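Local coordinates for RedY-like protein (Hahella chejuensis, PDB 2JDJ) that probably takes part in the biosynthesis of the red pigment prodigiosin, its precise role being unsettled, and forms a dimer with a ferredoxin-like alpha/beta fold, at residues 2-7 against 57-62; 35-40 against 65-70; 17-22 against 81-86; 11-16 against 45-50; 26-31 against 40-45. All coordinates share one frame; numbering follows the deposited sequence.

Interaction 1: residues 2-7 against 57-62; sequences ETIIHK and EVIKIT
Glu-2 faces Ile-61, Ile-4 faces Ile-59 and His-6 faces Glu-57 as the hydrogen-bonded pairs of two neighbouring antiparallel strands in the ferredoxin-like sheet. Each pair exchanges two backbone bonds, such as Ile-59 N to Ile-4 O at 2.7 Å. Between these pairs a weaker CA-H...O contact brings Thr-3 CA to 3.1 Å from Ile-59 O.

Apolar contacts follow the two faces. Beta-branched residues suit the extended chain: Ile-4 CD1 meets Ile-61 CD1 at 3.7 Å, under Phe-67 of helix 64-71. On the other face Thr-3 CG2 and Ile-5 CG1 both approach Val-58 CG1, and the second subunit packs there.

One polar side-chain pair shares the Ile-4 face. His-6 and Glu-57 run alongside each other in the same direction, with ring and carboxylate planes 57° apart. Glu-57 OE2, which also binds a glycerol, receives His-6 ND1 on its anti lone pair at 2.6 Å, and this OE2 lies 17° out of the His-6 ring plane.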
# COMPACT_ATOMS: atom_id res chain seq x y z
N GLU A 2 -11.44 -1.54 -0.87
CA GLU A 2 -10.40 -1.97 -1.79
C GLU A 2 -9.23 -1.00 -1.79
O GLU A 2 -9.37 0.14 -1.35
CB GLU A 2 -10.97 -2.14 -3.20
CG GLU A 2 -12.14 -3.13 -3.21
CD GLU A 2 -12.45 -3.65 -4.58
OE1 GLU A 2 -11.50 -4.07 -5.29
OE2 GLU A 2 -13.65 -3.64 -4.94
N THR A 3 -8.08 -1.49 -2.26
CA THR A 3 -6.84 -0.75 -2.26
C THR A 3 -6.23 -0.90 -3.62
O THR A 3 -6.21 -1.99 -4.18
CB THR A 3 -5.88 -1.27 -1.19
OG1 THR A 3 -6.41 -0.95 0.11
CG2 THR A 3 -4.49 -0.62 -1.33
N ILE A 4 -5.78 0.23 -4.16
CA ILE A 4 -5.04 0.26 -5.40
C ILE A 4 -3.68 0.85 -5.09
O ILE A 4 -3.59 1.86 -4.41
CB ILE A 4 -5.75 1.13 -6.46
CG1 ILE A 4 -7.15 0.57 -6.77
CG2 ILE A 4 -4.90 1.23 -7.74
CD1 ILE A 4 -8.03 1.52 -7.56
N ILE A 5 -2.63 0.20 -5.58
CA ILE A 5 -1.25 0.60 -5.34
C ILE A 5 -0.58 0.74 -6.69
O ILE A 5 -0.72 -0.14 -7.55
CB ILE A 5 -0.51 -0.46 -4.49
CG1 ILE A 5 -1.10 -0.49 -3.07
CG2 ILE A 5 1.01 -0.18 -4.42
CD1 ILE A 5 -0.76 -1.76 -2.27
N HIS A 6 0.11 1.87 -6.92
CA HIS A 6 0.88 2.08 -8.15
C HIS A 6 2.37 2.27 -7.88
O HIS A 6 2.74 2.97 -6.95
CB HIS A 6 0.41 3.33 -8.91
CG HIS A 6 -1.01 3.28 -9.37
ND1 HIS A 6 -1.93 4.23 -9.01
CD2 HIS A 6 -1.66 2.39 -10.16
CE1 HIS A 6 -3.10 3.93 -9.56
NE2 HIS A 6 -2.96 2.82 -10.27
N LYS A 7 3.22 1.67 -8.71
CA LYS A 7 4.62 2.03 -8.76
C LYS A 7 4.65 3.17 -9.75
O LYS A 7 4.01 3.09 -10.81
CB LYS A 7 5.47 0.88 -9.29
CG LYS A 7 5.52 -0.33 -8.36
CD LYS A 7 6.33 -1.43 -8.99
CE LYS A 7 6.67 -2.53 -7.97
NZ LYS A 7 7.28 -3.68 -8.74
N GLU A 57 2.28 4.83 -4.61
CA GLU A 57 1.09 5.42 -4.01
C GLU A 57 0.12 4.32 -3.58
O GLU A 57 0.03 3.28 -4.23
CB GLU A 57 0.44 6.45 -4.94
CG GLU A 57 -0.38 5.90 -6.09
CD GLU A 57 -0.82 6.98 -7.10
OE1 GLU A 57 -0.65 8.19 -6.86
OE2 GLU A 57 -1.34 6.59 -8.17
N VAL A 58 -0.56 4.57 -2.45
CA VAL A 58 -1.52 3.66 -1.86
C VAL A 58 -2.88 4.37 -1.82
O VAL A 58 -3.04 5.40 -1.16
CB VAL A 58 -1.08 3.21 -0.43
CG1 VAL A 58 -2.04 2.14 0.13
CG2 VAL A 58 0.36 2.67 -0.45
N ILE A 59 -3.85 3.82 -2.55
CA ILE A 59 -5.18 4.42 -2.59
C ILE A 59 -6.17 3.45 -1.98
O ILE A 59 -6.38 2.35 -2.52
CB ILE A 59 -5.67 4.72 -4.03
CG1 ILE A 59 -4.54 5.28 -4.91
CG2 ILE A 59 -6.89 5.63 -3.99
CD1 ILE A 59 -4.84 5.23 -6.39
N LYS A 60 -6.76 3.84 -0.86
CA LYS A 60 -7.82 3.06 -0.23
C LYS A 60 -9.17 3.64 -0.68
O LYS A 60 -9.41 4.85 -0.53
CB LYS A 60 -7.68 3.07 1.30
CG LYS A 60 -8.71 2.20 2.02
CD LYS A 60 -8.49 2.12 3.54
CE LYS A 60 -7.82 0.80 3.94
NZ LYS A 60 -7.80 0.59 5.41
N ILE A 61 -10.02 2.78 -1.25
CA ILE A 61 -11.31 3.20 -1.82
C ILE A 61 -12.48 2.38 -1.29
O ILE A 61 -12.31 1.23 -0.85
CB ILE A 61 -11.34 3.12 -3.37
CG1 ILE A 61 -10.93 1.72 -3.84
CG2 ILE A 61 -10.47 4.24 -4.01
CD1 ILE A 61 -10.99 1.53 -5.37
N THR A 62 -13.66 2.98 -1.34
CA THR A 62 -14.89 2.36 -0.86
C THR A 62 -15.16 1.10 -1.67
O THR A 62 -15.31 0.00 -1.11
CB THR A 62 -16.08 3.33 -0.98
OG1 THR A 62 -16.10 3.91 -2.30
CG2 THR A 62 -15.94 4.45 0.06

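Interaction 2: residues 35-40 against 65-70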
# COMPACT_ATOMS: atom_id res chain seq x y z
N PRO A 35 -15.14 11.44 -3.98
CA PRO A 35 -15.90 10.78 -2.92
C PRO A 35 -15.49 9.34 -2.62
O PRO A 35 -15.63 8.91 -1.48
CB PRO A 35 -17.35 10.84 -3.43
CG PRO A 35 -17.37 11.89 -4.47
CD PRO A 35 -16.00 11.94 -5.07
N SER A 36 -15.00 8.59 -3.62
CA SER A 36 -14.57 7.19 -3.40
C SER A 36 -13.26 7.01 -2.64
O SER A 36 -12.98 5.91 -2.15
CB SER A 36 -14.45 6.46 -4.72
OG SER A 36 -13.38 6.99 -5.48
N VAL A 37 -12.47 8.07 -2.54
CA VAL A 37 -11.16 7.97 -1.88
C VAL A 37 -11.30 8.11 -0.36
O VAL A 37 -11.69 9.16 0.15
CB VAL A 37 -10.15 9.00 -2.42
CG1 VAL A 37 -8.77 8.81 -1.77
CG2 VAL A 37 -10.03 8.88 -3.93
N VAL A 38 -10.99 7.03 0.34
CA VAL A 38 -11.03 6.98 1.80
C VAL A 38 -9.67 7.36 2.42
O VAL A 38 -9.60 8.04 3.46
CB VAL A 38 -11.45 5.57 2.28
CG1 VAL A 38 -11.44 5.48 3.81
CG2 VAL A 38 -12.83 5.20 1.71
N ARG A 39 -8.59 6.90 1.79
CA ARG A 39 -7.22 7.23 2.21
C ARG A 39 -6.37 7.28 0.97
O ARG A 39 -6.58 6.50 0.02
CB ARG A 39 -6.64 6.18 3.14
CG ARG A 39 -7.37 5.94 4.42
CD ARG A 39 -6.59 5.01 5.31
NE ARG A 39 -5.44 5.67 5.91
CZ ARG A 39 -5.51 6.42 7.02
NH1 ARG A 39 -4.41 6.97 7.51
NH2 ARG A 39 -6.68 6.61 7.63
N PHE A 40 -5.40 8.19 0.96
CA PHE A 40 -4.44 8.29 -0.12
C PHE A 40 -3.14 8.80 0.43
O PHE A 40 -3.12 9.74 1.22
CB PHE A 40 -4.95 9.23 -1.20
CG PHE A 40 -3.98 9.46 -2.30
CD1 PHE A 40 -3.66 8.42 -3.18
CD2 PHE A 40 -3.37 10.70 -2.46
CE1 PHE A 40 -2.77 8.63 -4.21
CE2 PHE A 40 -2.47 10.92 -3.50
CZ PHE A 40 -2.16 9.88 -4.37
N ALA A 65 -15.99 0.37 -8.15
CA ALA A 65 -17.06 0.99 -8.92
C ALA A 65 -17.10 2.52 -8.68
O ALA A 65 -17.15 3.32 -9.63
CB ALA A 65 -18.40 0.33 -8.58
N ALA A 66 -17.08 2.90 -7.41
CA ALA A 66 -17.09 4.32 -7.02
C ALA A 66 -15.84 5.05 -7.54
O ALA A 66 -15.94 6.15 -8.08
CB ALA A 66 -17.21 4.46 -5.51
N PHE A 67 -14.67 4.42 -7.39
CA PHE A 67 -13.41 5.01 -7.90
C PHE A 67 -13.42 5.23 -9.41
O PHE A 67 -13.01 6.28 -9.89
CB PHE A 67 -12.20 4.18 -7.49
CG PHE A 67 -10.87 4.82 -7.84
CD1 PHE A 67 -10.49 6.03 -7.26
CD2 PHE A 67 -10.01 4.22 -8.76
CE1 PHE A 67 -9.27 6.64 -7.59
CE2 PHE A 67 -8.79 4.82 -9.10
CZ PHE A 67 -8.42 6.03 -8.51
N ASP A 68 -13.92 4.24 -10.15
CA ASP A 68 -14.02 4.34 -11.60
C ASP A 68 -14.83 5.54 -12.07
O ASP A 68 -14.46 6.21 -13.04
CB ASP A 68 -14.58 3.04 -12.17
CG ASP A 68 -13.54 1.93 -12.22
OD1 ASP A 68 -12.44 2.07 -11.62
OD2 ASP A 68 -13.82 0.90 -12.86
N ALA A 69 -15.95 5.81 -11.38
CA ALA A 69 -16.75 7.00 -11.64
C ALA A 69 -15.96 8.28 -11.36
O ALA A 69 -15.96 9.21 -12.18
CB ALA A 69 -18.04 6.96 -10.79
N ASP A 70 -15.25 8.31 -10.22
CA ASP A 70 -14.43 9.46 -9.85
C ASP A 70 -13.36 9.74 -10.89
O ASP A 70 -12.99 10.89 -11.08
CB ASP A 70 -13.76 9.26 -8.49
CG ASP A 70 -14.72 9.46 -7.33
OD1 ASP A 70 -15.85 9.95 -7.56
OD2 ASP A 70 -14.35 9.13 -6.18
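The Phe-67 ring meets Ser-36 with its edge, Ser-36 OG lying in the ring plane 3.5 Å from Phe-67 CD1. Val-37 CG2 also sits near that plane, a looser 4.4 Å from Phe-67 CE1. The other flat group is the Asp-70 carboxylate. Its OD2 uses the syn lone pair to accept Ser-36 N at 2.7 Å, while Asp-70 OD1 lies 3.2 Å from Pro-35 CD.

Ser-36 OG is a second donor to OD2; the modelled separation is very short, so its exact length is doubtful. Serine suits this spot because its OG stands between the backbone N and the carbonyl carbon (chi1 67°), which lets N and OG reach one oxygen together. Ala-66 is small enough for its CB to come within 3.5 Å of Ser-36 CB.

The contact ties the turn leading into strand 37-44 to helix 64-71. Just beyond, Val-38 and Arg-39 form a classic beta bulge opposite Lys-60, and Phe-67 reaches on to Ile-61. The bond from Ser-36 N to the buried Asp-70 OD2 is consistent with an ionised carboxylate, and it fixes the turn against the helix without a positively charged partner across the contact.

Interaction 3: residues 17-22 against 81-86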
# COMPACT_ATOMS: atom_id res chain seq x y z
N ASP A 17 11.46 17.44 -6.94
CA ASP A 17 10.91 18.46 -6.07
C ASP A 17 9.59 19.05 -6.56
O ASP A 17 8.68 19.26 -5.77
CB ASP A 17 11.95 19.51 -5.78
CG ASP A 17 12.08 20.47 -6.90
OD1 ASP A 17 12.03 19.99 -8.06
OD2 ASP A 17 12.18 21.69 -6.61
N ALA A 18 9.46 19.26 -7.87
CA ALA A 18 8.17 19.63 -8.48
C ALA A 18 7.11 18.56 -8.28
O ALA A 18 5.96 18.88 -7.94
CB ALA A 18 8.36 19.92 -9.96
N PHE A 19 7.48 17.30 -8.50
CA PHE A 19 6.58 16.16 -8.26
C PHE A 19 6.06 16.15 -6.83
O PHE A 19 4.85 16.15 -6.59
CB PHE A 19 7.27 14.81 -8.59
CG PHE A 19 6.40 13.62 -8.31
CD1 PHE A 19 5.36 13.28 -9.18
CD2 PHE A 19 6.58 12.87 -7.16
CE1 PHE A 19 4.54 12.22 -8.92
CE2 PHE A 19 5.74 11.78 -6.88
CZ PHE A 19 4.72 11.46 -7.76
N GLU A 20 6.98 16.16 -5.87
CA GLU A 20 6.59 16.10 -4.45
C GLU A 20 5.78 17.30 -3.98
O GLU A 20 4.93 17.16 -3.12
CB GLU A 20 7.82 15.89 -3.55
CG GLU A 20 8.50 14.57 -3.85
CD GLU A 20 9.55 14.14 -2.84
OE1 GLU A 20 9.51 14.61 -1.69
OE2 GLU A 20 10.40 13.29 -3.22
N PHE A 21 6.05 18.49 -4.53
CA PHE A 21 5.25 19.65 -4.15
C PHE A 21 3.82 19.48 -4.69
O PHE A 21 2.84 19.80 -3.99
CB PHE A 21 5.88 20.97 -4.63
CG PHE A 21 5.07 22.17 -4.20
CD1 PHE A 21 5.33 22.79 -2.97
CD2 PHE A 21 4.01 22.64 -4.98
CE1 PHE A 21 4.56 23.88 -2.54
CE2 PHE A 21 3.23 23.71 -4.55
CZ PHE A 21 3.51 24.33 -3.33
N TRP A 22 3.71 19.00 -5.93
CA TRP A 22 2.43 18.72 -6.58
C TRP A 22 1.66 17.67 -5.79
O TRP A 22 0.47 17.86 -5.49
CB TRP A 22 2.63 18.29 -8.03
CG TRP A 22 1.35 17.84 -8.68
CD1 TRP A 22 0.39 18.62 -9.27
CD2 TRP A 22 0.87 16.49 -8.78
NE1 TRP A 22 -0.66 17.84 -9.73
CE2 TRP A 22 -0.38 16.52 -9.45
CE3 TRP A 22 1.38 15.24 -8.37
CZ2 TRP A 22 -1.13 15.36 -9.71
CZ3 TRP A 22 0.64 14.09 -8.63
CH2 TRP A 22 -0.61 14.16 -9.29
N GLN A 81 -3.50 15.03 -16.01
CA GLN A 81 -2.79 15.90 -16.96
C GLN A 81 -1.43 16.34 -16.40
O GLN A 81 -0.40 16.28 -17.09
CB GLN A 81 -3.67 17.12 -17.34
CG GLN A 81 -3.16 17.97 -18.53
CD GLN A 81 -4.30 18.57 -19.41
OE1 GLN A 81 -4.24 18.53 -20.65
NE2 GLN A 81 -5.33 19.11 -18.76
N ALA A 82 -1.45 16.79 -15.15
CA ALA A 82 -0.25 17.27 -14.46
C ALA A 82 0.70 16.10 -14.20
O ALA A 82 1.89 16.19 -14.49
CB ALA A 82 -0.63 17.94 -13.15
N PHE A 83 0.16 15.02 -13.64
CA PHE A 83 0.93 13.81 -13.34
C PHE A 83 1.72 13.33 -14.54
O PHE A 83 2.93 13.04 -14.46
CB PHE A 83 -0.02 12.72 -12.83
CG PHE A 83 0.67 11.40 -12.57
CD1 PHE A 83 1.24 11.14 -11.32
CD2 PHE A 83 0.72 10.43 -13.57
CE1 PHE A 83 1.86 9.92 -11.08
CE2 PHE A 83 1.34 9.21 -13.32
CZ PHE A 83 1.91 8.96 -12.09
N SER A 84 1.03 13.27 -15.69
CA SER A 84 1.58 12.75 -16.93
C SER A 84 2.72 13.56 -17.56
O SER A 84 3.40 13.06 -18.47
CB SER A 84 0.45 12.55 -17.93
OG SER A 84 -0.26 11.36 -17.58
N ARG A 85 2.92 14.80 -17.11
CA ARG A 85 4.05 15.62 -17.57
C ARG A 85 5.35 15.20 -16.87
O ARG A 85 6.43 15.49 -17.35
CB ARG A 85 3.82 17.11 -17.29
CG ARG A 85 2.62 17.74 -18.01
CD ARG A 85 2.74 17.69 -19.51
NE ARG A 85 3.79 18.57 -20.02
CZ ARG A 85 3.67 19.89 -20.19
NH1 ARG A 85 2.53 20.51 -19.89
NH2 ARG A 85 4.69 20.59 -20.67
N MSE A 86 5.22 14.50 -15.73
CA MSE A 86 6.37 14.19 -14.88
C MSE A 86 6.64 12.70 -14.67
O MSE A 86 7.78 12.33 -14.39
CB MSE A 86 6.19 14.79 -13.49
CG MSE A 86 6.21 16.30 -13.40
SE MSE A 86 5.72 16.82 -11.58
CE MSE A 86 3.92 16.14 -11.46
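Trp-22 and Met-86 cross at a slant, the methionine, present here as selenomethionine, setting its CE 4.1 Å from Trp-22 CD2. Its chain is bent at the end (chi3 -62°), which turns CE to a place between the indole and Phe-19, 3.9 Å from Phe-19 CD1. The selenium itself rests against the backbone of helix 16-30, with Met-86 SE 3.5 Å from Phe-19 CA. A long, flexible, unbranched side chain suits this seam, because it can follow both the neighbouring ring and the helix surface.

Ala-82 meets the pyrrole side of the same indole and Phe-83 its benzene side. Ala-82 CB is 3.4 Å from Trp-22 NE1, a close approach that a small residue permits. Phe-83 presents the edge of its ring to Trp-22 CZ3, and Phe-83 CB lies 3.9 Å from Trp-22 CH2. Phe-19 and Phe-83 reach out next to each other, and Phe-19 CE1 meets Phe-83 CE1 at 4.1 Å. No hydrogen bond crosses the contact, so the joint is apolar and aromatic.

Segments 17-22 and 81-86 run nearly antiparallel, at 159°, with axes 10.7 Å apart at closest, and their helices lie on one side of the sheet. Phe-19 continues inward to Leu-10 and Phe-83 to Ile-8, both on strand 2-10, while Met-86 is backbone-bonded to Phe-11 just past the end of that strand.

Interaction 4: residues 11-16 against 45-50. With SO4 (sulfate ion), chain C; IPA (isopropyl alcohol), chain E.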
# COMPACT_ATOMS: atom_id res chain seq x y z
N PHE A 11 9.96 10.56 -15.17
CA PHE A 11 10.72 10.63 -16.41
C PHE A 11 12.11 11.21 -16.13
O PHE A 11 13.09 10.88 -16.79
CB PHE A 11 9.99 11.49 -17.45
CG PHE A 11 8.63 10.96 -17.83
CD1 PHE A 11 8.48 9.65 -18.27
CD2 PHE A 11 7.51 11.77 -17.76
CE1 PHE A 11 7.23 9.17 -18.62
CE2 PHE A 11 6.26 11.29 -18.12
CZ PHE A 11 6.13 10.00 -18.55
N ASP A 12 12.20 12.06 -15.12
CA ASP A 12 13.45 12.71 -14.84
C ASP A 12 13.54 13.00 -13.36
O ASP A 12 12.75 13.81 -12.86
CB ASP A 12 13.47 14.00 -15.64
CG ASP A 12 14.59 14.90 -15.25
OD1 ASP A 12 15.69 14.41 -14.89
OD2 ASP A 12 14.34 16.12 -15.31
N VAL A 13 14.48 12.37 -12.65
CA VAL A 13 14.56 12.52 -11.19
C VAL A 13 14.94 13.93 -10.78
O VAL A 13 14.68 14.32 -9.66
CB VAL A 13 15.51 11.50 -10.46
CG1 VAL A 13 14.96 10.11 -10.52
CG2 VAL A 13 16.95 11.56 -10.99
N ALA A 14 15.54 14.70 -11.69
CA ALA A 14 15.75 16.14 -11.41
C ALA A 14 14.45 16.84 -11.03
O ALA A 14 14.45 17.78 -10.23
CB ALA A 14 16.44 16.85 -12.59
N GLN A 15 13.32 16.35 -11.54
CA GLN A 15 12.00 16.93 -11.23
C GLN A 15 11.35 16.50 -9.93
O GLN A 15 10.18 16.83 -9.69
CB GLN A 15 11.01 16.63 -12.34
CG GLN A 15 10.91 17.74 -13.34
CD GLN A 15 9.89 17.46 -14.42
OE1 GLN A 15 9.72 16.31 -14.86
NE2 GLN A 15 9.22 18.51 -14.86
N ALA A 16 12.08 15.76 -9.09
CA ALA A 16 11.48 15.21 -7.88
C ALA A 16 10.81 16.30 -7.06
O ALA A 16 9.72 16.10 -6.52
CB ALA A 16 12.52 14.47 -7.04
N ALA A 45 10.36 5.87 -2.75
CA ALA A 45 11.05 4.57 -2.72
C ALA A 45 12.54 4.66 -3.14
O ALA A 45 13.38 3.94 -2.59
CB ALA A 45 10.32 3.60 -3.62
N SER A 46 12.84 5.52 -4.10
CA SER A 46 14.15 5.56 -4.73
C SER A 46 14.24 6.78 -5.59
O SER A 46 13.25 7.15 -6.25
CB SER A 46 14.35 4.36 -5.66
OG SER A 46 15.63 4.40 -6.25
N LEU A 47 15.42 7.40 -5.61
CA LEU A 47 15.68 8.49 -6.53
C LEU A 47 16.93 8.22 -7.39
O LEU A 47 17.56 9.15 -7.85
CB LEU A 47 15.74 9.86 -5.81
CG LEU A 47 14.40 10.47 -5.38
CD1 LEU A 47 14.60 11.76 -4.59
CD2 LEU A 47 13.43 10.70 -6.57
N GLN A 48 17.29 6.95 -7.57
CA GLN A 48 18.28 6.53 -8.57
C GLN A 48 17.71 6.87 -9.96
O GLN A 48 16.58 6.54 -10.24
CB GLN A 48 18.52 5.01 -8.49
CG GLN A 48 19.32 4.54 -7.27
CD GLN A 48 19.55 3.01 -7.27
OE1 GLN A 48 20.19 2.47 -8.18
NE2 GLN A 48 19.02 2.32 -6.24
N ALA A 49 18.49 7.52 -10.82
CA ALA A 49 17.96 7.92 -12.14
C ALA A 49 17.31 6.75 -12.87
O ALA A 49 16.20 6.87 -13.38
CB ALA A 49 19.04 8.58 -13.01
N ASN A 50 17.98 5.61 -12.91
CA ASN A 50 17.50 4.49 -13.71
C ASN A 50 16.67 3.45 -12.94
O ASN A 50 16.48 2.32 -13.42
CB ASN A 50 18.69 3.82 -14.44
CG ASN A 50 19.57 4.82 -15.19
OD1 ASN A 50 20.80 4.84 -15.02
ND2 ASN A 50 18.94 5.68 -16.00
S SO4 C . 22.16 7.39 -9.31
O1 SO4 C . 21.10 8.21 -9.93
O2 SO4 C . 23.43 7.85 -9.86
O3 SO4 C . 22.10 7.50 -7.84
O4 SO4 C . 22.00 5.98 -9.65
C1 IPA E . 17.04 14.60 -5.49
C2 IPA E . 16.88 14.44 -6.99
C3 IPA E . 18.24 14.39 -7.68
O2 IPA E . 16.14 15.52 -7.48
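Val-13 spreads its two methyl groups over the backbone of residues 47-49, joining two surface loops at one end of the ferredoxin-like fold. One loop leads from strand 2-10 into helix 16-30 and the other from strand 37-44 towards strand 55-61. Val-13 CG1, anti to its own carbonyl carbon (chi1 -69°), lies 3.8 Å from Leu-47 O, and Val-13 CG2 comes 3.9 Å from Ala-49 CA. The branched valine thus covers two neighbouring parts of the opposite loop at once. Leu-47 answers with a branch end, its CD2 touching Ala-16 CB at 3.9 Å. Ala-16 and Leu-47 both also touch Tyr-55, so the apolar patch continues onto strand 55-61.

No hydrogen bond joins the two loops; each is shaped from within. Residues 13-15 form a short 3-10 turn, with Gln-15 N bonded to Asp-12 O and Ala-16 N to Val-13 O, and Gln-15 occupies the N-cap of the helix. In the other loop Gln-48 N makes a weak bond to Ser-46 OG.

Two molecules probably from the crystallisation liquor attach to the edges. An isopropanol donates from O2 to Val-13 O at 2.9 Å and sets C1 beside Leu-47 CD1. A sulfate ion is held by the backbone at Ala-49, whose N points at sulfate O1 over 2.8 Å with an almost straight N-H...O angle of 173°.

Interaction 5: residues 26-31 against 40-45. With IPA (isopropyl alcohol), chain F.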
# COMPACT_ATOMS: atom_id res chain seq x y z
N VAL A 26 -1.35 19.60 -4.23
CA VAL A 26 -2.35 19.54 -5.28
C VAL A 26 -3.04 18.18 -5.26
O VAL A 26 -4.28 18.10 -5.18
CB VAL A 26 -1.75 19.85 -6.67
CG1 VAL A 26 -2.85 19.95 -7.71
CG2 VAL A 26 -0.97 21.18 -6.64
N ASP A 27 -2.25 17.11 -5.33
CA ASP A 27 -2.82 15.77 -5.39
C ASP A 27 -3.59 15.46 -4.10
O ASP A 27 -4.77 15.15 -4.15
CB ASP A 27 -1.72 14.74 -5.69
CG ASP A 27 -2.25 13.43 -6.26
OD1 ASP A 27 -3.44 13.32 -6.66
OD2 ASP A 27 -1.43 12.50 -6.32
N TYR A 28 -2.93 15.59 -2.95
CA TYR A 28 -3.59 15.35 -1.66
C TYR A 28 -4.75 16.32 -1.48
O TYR A 28 -5.79 15.94 -0.96
CB TYR A 28 -2.66 15.57 -0.45
CG TYR A 28 -1.56 14.55 -0.22
CD1 TYR A 28 -1.54 13.31 -0.88
CD2 TYR A 28 -0.54 14.83 0.68
CE1 TYR A 28 -0.52 12.38 -0.64
CE2 TYR A 28 0.48 13.92 0.92
CZ TYR A 28 0.48 12.69 0.25
OH TYR A 28 1.49 11.79 0.50
N ALA A 29 -4.56 17.57 -1.90
CA ALA A 29 -5.54 18.62 -1.66
C ALA A 29 -6.83 18.41 -2.46
O ALA A 29 -7.86 19.00 -2.13
CB ALA A 29 -4.93 19.99 -1.98
N THR A 30 -6.77 17.56 -3.49
CA THR A 30 -7.92 17.32 -4.38
C THR A 30 -8.76 16.12 -3.93
O THR A 30 -9.88 15.92 -4.39
CB THR A 30 -7.46 17.13 -5.84
OG1 THR A 30 -6.64 18.24 -6.23
CG2 THR A 30 -8.63 17.05 -6.80
N CYS A 31 -8.20 15.31 -3.04
CA CYS A 31 -8.86 14.10 -2.55
C CYS A 31 -10.23 14.29 -1.87
O CYS A 31 -11.08 13.39 -1.96
CB CYS A 31 -7.91 13.30 -1.66
SG CYS A 31 -6.65 12.37 -2.61
N PHE A 40 -5.40 8.19 0.96
CA PHE A 40 -4.44 8.29 -0.12
C PHE A 40 -3.14 8.80 0.43
O PHE A 40 -3.12 9.74 1.22
CB PHE A 40 -4.95 9.23 -1.20
CG PHE A 40 -3.98 9.46 -2.30
CD1 PHE A 40 -3.66 8.42 -3.18
CD2 PHE A 40 -3.37 10.70 -2.46
CE1 PHE A 40 -2.77 8.63 -4.21
CE2 PHE A 40 -2.47 10.92 -3.50
CZ PHE A 40 -2.16 9.88 -4.37
N ASP A 41 -2.04 8.15 0.04
CA ASP A 41 -0.71 8.59 0.43
C ASP A 41 0.35 8.12 -0.56
O ASP A 41 0.19 7.08 -1.19
CB ASP A 41 -0.36 8.22 1.87
CG ASP A 41 -0.90 6.86 2.30
OD1 ASP A 41 -1.91 6.82 3.05
OD2 ASP A 41 -0.28 5.83 1.92
N VAL A 42 1.42 8.91 -0.68
CA VAL A 42 2.50 8.65 -1.62
C VAL A 42 3.80 8.49 -0.84
O VAL A 42 3.96 9.13 0.21
CB VAL A 42 2.60 9.78 -2.68
CG1 VAL A 42 3.76 9.53 -3.63
CG2 VAL A 42 1.28 9.86 -3.48
N HIS A 43 4.72 7.65 -1.35
CA HIS A 43 5.92 7.27 -0.63
C HIS A 43 7.10 7.22 -1.54
O HIS A 43 7.00 6.63 -2.62
CB HIS A 43 5.72 5.90 0.04
CG HIS A 43 4.41 5.80 0.73
ND1 HIS A 43 4.23 6.17 2.05
CD2 HIS A 43 3.18 5.47 0.26
CE1 HIS A 43 2.96 6.04 2.37
NE2 HIS A 43 2.30 5.61 1.31
N ARG A 44 8.21 7.82 -1.10
CA ARG A 44 9.44 7.93 -1.89
C ARG A 44 10.25 6.68 -1.70
O ARG A 44 10.81 6.48 -0.63
CB ARG A 44 10.27 9.12 -1.41
CG ARG A 44 11.51 9.44 -2.28
CD ARG A 44 12.37 10.56 -1.62
NE ARG A 44 11.54 11.67 -1.13
CZ ARG A 44 11.23 11.87 0.15
NH1 ARG A 44 10.46 12.89 0.48
NH2 ARG A 44 11.66 11.05 1.10
N ALA A 45 10.36 5.87 -2.75
CA ALA A 45 11.05 4.57 -2.72
C ALA A 45 12.54 4.66 -3.14
O ALA A 45 13.38 3.94 -2.59
CB ALA A 45 10.32 3.60 -3.62
C1 IPA F . -6.29 10.76 -5.64
C2 IPA F . -5.69 10.30 -6.96
C3 IPA F . -5.44 8.80 -6.93
O2 IPA F . -4.47 10.97 -7.17
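Helix 16-30 and strand 37-44 belong to the split beta-alpha-beta unit of the ferredoxin-like fold, and here Asp-27, Tyr-28 and Cys-31 pack onto Phe-40 and Val-42. Helix and strand run in nearly opposite directions, 164° between helix 26-30 and strand 40-44. Phe-40 is a broad hub. Tyr-28 crosses it at about a right angle, with Tyr-28 CD1 3.6 Å from Phe-40 CD2. Cys-31 SG, compact and polarisable, comes obliquely to 3.7 Å from Phe-40 CD2.

Tyrosine combines this packing with a polar end: Val-42 N donates to Tyr-28 OH at 3.1 Å, within the plane of the phenol, and the same oxygen hydrogen-bonds to Leu-98 O of the second subunit. The contact therefore lies against the dimer interface. Beside it, His-43 NE2 donates to Asp-41 OD2.

An isopropanol, probably from the crystallisation liquor, sits at the Phe-40 ring beside Asp-27. Isopropanol C1 lies over the centre of one face, Asp-27 OD2 is at the edge 3.3 Å from Phe-40 CZ, and Asp-27 OD1 accepts the isopropanol O2 at 2.6 Å.

In the fold
Interaction 1 forms the middle of the four-stranded antiparallel sheet, pairing its two inner strands. Interactions 2 and 5 both use strand 37-44, their segments overlapping at Phe-40, with centres about 10 and 11 Å from that of interaction 1. Interaction 3 joins helices 16-30 and 74-86 about 19 Å from interaction 1; helix 16-30 also carries interaction 5. Interaction 4 joins two loops about 12 Å from interaction 3, centre to centre, and about 28 Å from interaction 2. Along the chain, interactions 4 and 5 are nested within the loop closed by interaction 1, whereas interactions 2 and 3 cross it. Interactions 1, 2 and 5 also touch the second subunit, so core and dimer interface are built together.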